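Local coordinates for DNA repair protein RAD2 (Saccharomyces cerevisiae, PDB 4Q0W) that cuts single-stranded DNA as a structure-specific, metal-dependent endonuclease of the XPG/RAD2 family, making an incision essential for nucleotide excision repair, at residues E235-L239 and L240-Y244; K295-N299 and N300-L304. All coordinates share one frame; numbering follows the deposited sequence. Where two conformers were deposited one is given.

Interaction 1: residues E235-L239 and L240-Y244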
loop_
_atom_site.group_PDB
_atom_site.type_symbol
_atom_site.label_atom_id
_atom_site.label_comp_id
_atom_site.label_asym_id
_atom_site.label_seq_id
_atom_site.Cartn_x
_atom_site.Cartn_y
_atom_site.Cartn_z
ATOM N N GLU A 235 3.915 -0.419 24.420
ATOM C CA GLU A 235 4.838 -1.292 23.689
ATOM C C GLU A 235 4.504 -1.329 22.203
ATOM O O GLU A 235 5.402 -1.432 21.366
ATOM C CB GLU A 235 4.872 -2.702 24.295
ATOM C CG GLU A 235 5.464 -2.748 25.723
ATOM C CD GLU A 235 6.097 -4.108 26.053
ATOM O OE1 GLU A 235 5.629 -5.142 25.519
ATOM O OE2 GLU A 235 7.071 -4.142 26.838
ATOM N N LEU A 236 3.215 -1.248 21.870
ATOM C CA LEU A 236 2.809 -1.027 20.476
ATOM C C LEU A 236 3.460 0.231 19.878
ATOM O O LEU A 236 3.883 0.237 18.713
ATOM C CB LEU A 236 1.289 -0.897 20.370
ATOM C CG LEU A 236 0.413 -2.139 20.367
ATOM C CD1 LEU A 236 -1.081 -1.715 20.372
ATOM C CD2 LEU A 236 0.736 -3.028 19.143
ATOM N N ALA A 237 3.546 1.297 20.668
ATOM C CA ALA A 237 4.167 2.531 20.184
ATOM C C ALA A 237 5.588 2.232 19.691
ATOM O O ALA A 237 6.042 2.770 18.672
ATOM C CB ALA A 237 4.180 3.582 21.271
ATOM N N GLN A 238 6.278 1.342 20.398
ATOM C CA GLN A 238 7.658 1.011 20.040
ATOM C C GLN A 238 7.787 0.103 18.823
ATOM O O GLN A 238 8.898 -0.176 18.358
ATOM C CB GLN A 238 8.380 0.415 21.250
ATOM C CG GLN A 238 8.574 1.457 22.339
ATOM C CD GLN A 238 8.942 0.851 23.662
ATOM O OE1 GLN A 238 10.092 0.464 23.881
ATOM N NE2 GLN A 238 7.966 0.757 24.561
ATOM N N LEU A 239 6.660 -0.371 18.304
ATOM C CA LEU A 239 6.686 -1.095 17.036
ATOM C C LEU A 239 6.232 -0.159 15.909
ATOM O O LEU A 239 6.870 -0.068 14.848
ATOM C CB LEU A 239 5.778 -2.329 17.101
ATOM C CG LEU A 239 6.182 -3.360 18.153
ATOM C CD1 LEU A 239 5.128 -4.457 18.263
ATOM C CD2 LEU A 239 7.571 -3.940 17.860
ATOM N N LEU A 240 5.128 0.532 16.169
ATOM C CA LEU A 240 4.450 1.373 15.188
ATOM C C LEU A 240 5.150 2.714 14.995
ATOM O O LEU A 240 5.133 3.278 13.893
ATOM C CB LEU A 240 3.007 1.622 15.641
ATOM C CG LEU A 240 2.117 0.379 15.656
ATOM C CD1 LEU A 240 0.794 0.662 16.353
ATOM C CD2 LEU A 240 1.894 -0.052 14.212
ATOM N N GLY A 241 5.758 3.221 16.066
ATOM C CA GLY A 241 6.332 4.558 16.055
ATOM C C GLY A 241 5.384 5.589 16.656
ATOM O O GLY A 241 4.160 5.474 16.520
ATOM N N SER A 242 5.950 6.604 17.315
ATOM C CA SER A 242 5.173 7.718 17.848
ATOM C C SER A 242 6.134 8.880 18.004
ATOM O O SER A 242 7.257 8.825 17.502
ATOM C CB SER A 242 4.591 7.377 19.217
ATOM O OG SER A 242 5.630 7.290 20.197
ATOM N N ASP A 243 5.710 9.913 18.722
ATOM C CA ASP A 243 6.603 11.035 19.022
ATOM C C ASP A 243 7.794 10.619 19.886
ATOM O O ASP A 243 8.776 11.361 19.974
ATOM C CB ASP A 243 5.855 12.143 19.765
ATOM C CG ASP A 243 4.982 12.979 18.852
ATOM O OD1 ASP A 243 5.201 12.933 17.618
ATOM O OD2 ASP A 243 4.089 13.689 19.382
ATOM N N TYR A 244 7.704 9.460 20.539
ATOM C CA TYR A 244 8.730 9.076 21.526
ATOM C C TYR A 244 9.634 7.935 21.084
ATOM O O TYR A 244 10.536 7.526 21.834
ATOM C CB TYR A 244 8.085 8.663 22.850
ATOM C CG TYR A 244 7.559 9.799 23.696
ATOM C CD1 TYR A 244 7.902 11.111 23.435
ATOM C CD2 TYR A 244 6.734 9.543 24.782
ATOM C CE1 TYR A 244 7.415 12.151 24.218
ATOM C CE2 TYR A 244 6.250 10.565 25.567
ATOM C CZ TYR A 244 6.595 11.868 25.278
ATOM O OH TYR A 244 6.109 12.885 26.068
#
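In the I-domain of Rad2, helix 230-240 ends beside the nuclease active site, and its last turn is closed by Leu240 reaching back to Leu236 and Gly241 to Ala237. Followed by helix 253-263, and with the Leu240 side chain about 6 Å from a bound potassium ion, it is consistent with the DNA-binding H3TH element of XPG/RAD2 nucleases. The Leu240 amide gives an almost straight bond to Leu236 O, N to O 2.8 Å with 174° at the hydrogen. Leu236 O also accepts from Leu239 N at 2.9 Å, so one carbonyl holds two successive amides of the final turn. Gly241 N lies 2.7 Å from Ala237 O, but this hydrogen bond is bent, and the donor is tilted from the carbonyl plane. There the chain leaves the helix: Gly241 has positive phi, and a CB would be jammed against the carbonyl oxygen of Leu240. On the side facing helix 253-263, Leu240 bends back over the preceding turn, its CD1 meeting Leu236 CB at 4.3 Å; both leucines also touch Ser256. Beyond the glycine, Ser242 points its CB back at the helix, and OG lies 4.1 Å from Ala237 CB. The same oxygen is hydrogen-bonded to Tyr317 OH. Asp243 packs against a DNA phosphate and is a probable ligand of the second magnesium. Chi1 of 69° sets Ser242 OG between its own backbone N and carbonyl carbon, where it closes an ST turn around Asp243 by accepting a nearly straight bond from Tyr244 N at 3.0 Å.

Interaction 2: residues K295-N299 and N300-L304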
loop_
_atom_site.group_PDB
_atom_site.type_symbol
_atom_site.label_atom_id
_atom_site.label_comp_id
_atom_site.label_asym_id
_atom_site.label_seq_id
_atom_site.Cartn_x
_atom_site.Cartn_y
_atom_site.Cartn_z
ATOM N N LYS A 295 12.268 -14.201 9.226
ATOM C CA LYS A 295 12.764 -13.885 7.892
ATOM C C LYS A 295 12.530 -12.413 7.565
ATOM O O LYS A 295 13.400 -11.740 7.005
ATOM C CB LYS A 295 12.093 -14.780 6.848
ATOM C CG LYS A 295 12.970 -15.099 5.646
ATOM C CD LYS A 295 13.089 -13.923 4.685
ATOM C CE LYS A 295 14.533 -13.716 4.247
ATOM N NZ LYS A 295 15.408 -13.329 5.392
ATOM N N LYS A 296 11.359 -11.912 7.932
ATOM C CA LYS A 296 11.032 -10.505 7.708
ATOM C C LYS A 296 11.935 -9.549 8.502
ATOM O O LYS A 296 12.402 -8.537 7.968
ATOM C CB LYS A 296 9.566 -10.241 8.053
ATOM C CG LYS A 296 9.171 -8.786 7.932
ATOM C CD LYS A 296 7.668 -8.626 8.059
ATOM C CE LYS A 296 7.278 -7.161 7.995
ATOM N NZ LYS A 296 5.808 -7.000 8.124
ATOM N N LEU A 297 12.173 -9.861 9.776
ATOM C CA LEU A 297 13.006 -8.993 10.612
ATOM C C LEU A 297 14.444 -8.963 10.087
ATOM O O LEU A 297 15.064 -7.899 10.009
ATOM C CB LEU A 297 12.944 -9.433 12.083
ATOM C CG LEU A 297 11.544 -9.425 12.724
ATOM C CD1 LEU A 297 11.517 -10.243 14.015
ATOM C CD2 LEU A 297 11.060 -8.015 12.999
ATOM N N VAL A 298 14.955 -10.127 9.698
ATOM C CA VAL A 298 16.300 -10.220 9.123
ATOM C C VAL A 298 16.406 -9.356 7.870
ATOM O O VAL A 298 17.273 -8.475 7.779
ATOM C CB VAL A 298 16.691 -11.677 8.813
ATOM C CG1 VAL A 298 18.021 -11.737 8.065
ATOM C CG2 VAL A 298 16.789 -12.475 10.099
ATOM N N ASN A 299 15.499 -9.577 6.924
ATOM C CA ASN A 299 15.485 -8.795 5.693
ATOM C C ASN A 299 15.379 -7.302 5.974
ATOM O O ASN A 299 15.978 -6.485 5.268
ATOM C CB ASN A 299 14.361 -9.256 4.757
ATOM C CG ASN A 299 14.406 -8.553 3.406
ATOM O OD1 ASN A 299 13.522 -7.758 3.071
ATOM N ND2 ASN A 299 15.454 -8.823 2.636
ATOM N N ASN A 300 14.648 -6.939 7.022
ATOM C CA ASN A 300 14.572 -5.528 7.407
ATOM C C ASN A 300 15.732 -5.062 8.298
ATOM O O ASN A 300 15.708 -3.937 8.797
ATOM C CB ASN A 300 13.213 -5.198 8.051
ATOM C CG ASN A 300 12.088 -5.159 7.026
ATOM O OD1 ASN A 300 12.333 -4.902 5.844
ATOM N ND2 ASN A 300 10.854 -5.422 7.467
ATOM N N GLU A 301 16.727 -5.930 8.482
ATOM C CA GLU A 301 17.938 -5.600 9.241
ATOM C C GLU A 301 17.609 -5.144 10.654
ATOM O O GLU A 301 18.171 -4.175 11.152
ATOM C CB GLU A 301 18.750 -4.527 8.506
ATOM C CG GLU A 301 19.275 -4.999 7.141
ATOM C CD GLU A 301 20.234 -4.006 6.499
ATOM O OE1 GLU A 301 20.029 -2.779 6.639
ATOM O OE2 GLU A 301 21.204 -4.457 5.857
ATOM N N ILE A 302 16.677 -5.838 11.297
ATOM C CA ILE A 302 16.211 -5.402 12.604
ATOM C C ILE A 302 17.237 -5.772 13.673
ATOM O O ILE A 302 17.741 -6.894 13.702
ATOM C CB ILE A 302 14.842 -6.025 12.969
ATOM C CG1 ILE A 302 13.769 -5.625 11.945
ATOM C CG2 ILE A 302 14.428 -5.590 14.381
ATOM C CD1 ILE A 302 13.497 -4.130 11.880
ATOM N N ILE A 303 17.536 -4.817 14.539
ATOM C CA ILE A 303 18.421 -5.037 15.667
ATOM C C ILE A 303 17.637 -4.728 16.929
ATOM O O ILE A 303 17.141 -3.616 17.093
ATOM C CB ILE A 303 19.644 -4.095 15.602
ATOM C CG1 ILE A 303 20.447 -4.342 14.324
ATOM C CG2 ILE A 303 20.535 -4.270 16.841
ATOM C CD1 ILE A 303 21.431 -3.227 14.015
ATOM N N LEU A 304 17.513 -5.706 17.814
ATOM C CA LEU A 304 16.855 -5.467 19.099
ATOM C C LEU A 304 17.897 -5.563 20.207
ATOM O O LEU A 304 18.364 -6.663 20.551
ATOM C CB LEU A 304 15.718 -6.460 19.328
ATOM C CG LEU A 304 14.761 -6.581 18.138
ATOM C CD1 LEU A 304 13.725 -7.670 18.391
ATOM C CD2 LEU A 304 14.055 -5.241 17.893
#
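Leu297 and Ile302 meet with both first torsions near -60°, which keeps Leu297 CG and Ile302 CG1 beside their own backbone nitrogens as a Schellman motif ends helix 288-299. Leu297 CD2 lies 3.8 Å from Ile302 CG1, the two side chains crossing at a slant, and Leu297 continues onto Phe269 and Tyr273 of helix 266-278. Glu301 is the C-prime residue, with positive phi (57°). Ile302 N hydrogen-bonds to Leu297 O (2.9 Å), closing the longer loop of the motif, and Glu301 N to Val298 O (2.7 Å), with the donor well above that carbonyl's plane. One step earlier, Asn300 N still makes a helical bond to Lys296 O at 2.9 Å. Lys296 stretches out fully from there, NZ bonding to Gly250 O, and its chain also packs on a DNA sugar; Asn299 lies against a phosphate, so this helix end borders the substrate. Asn300 CG stays beside its backbone N, chi1 -73°, and the amide crosses the lysine's aliphatic chain at an angle, ND2 lying 3.8 Å from Lys296 CG and 4.0 Å from Lys296 CE.

Overall arrangement
From the N terminus, the chain builds the central sheet from N-domain and I-domain strands before helix 230-240 ends in interaction 1. It then runs through helices 253-263, 266-278 and 288-299, and interaction 2 terminates the last of these. The two contacts are in series, neither nested nor crossed, and each is a local turn without an intervening loop. The centres of interactions 1 and 2 are about 17 Å apart. Segment 240-244 leads toward the metal site, whereas 300-304 leads back to helix 311-318, where the ring of Tyr317 meets that of Tyr244. The loop around 248-249 links them further: Leu248 and Leu239 share a backbone hydrogen bond, Leu304 touches Leu248, and Asn300 packs on Lys249.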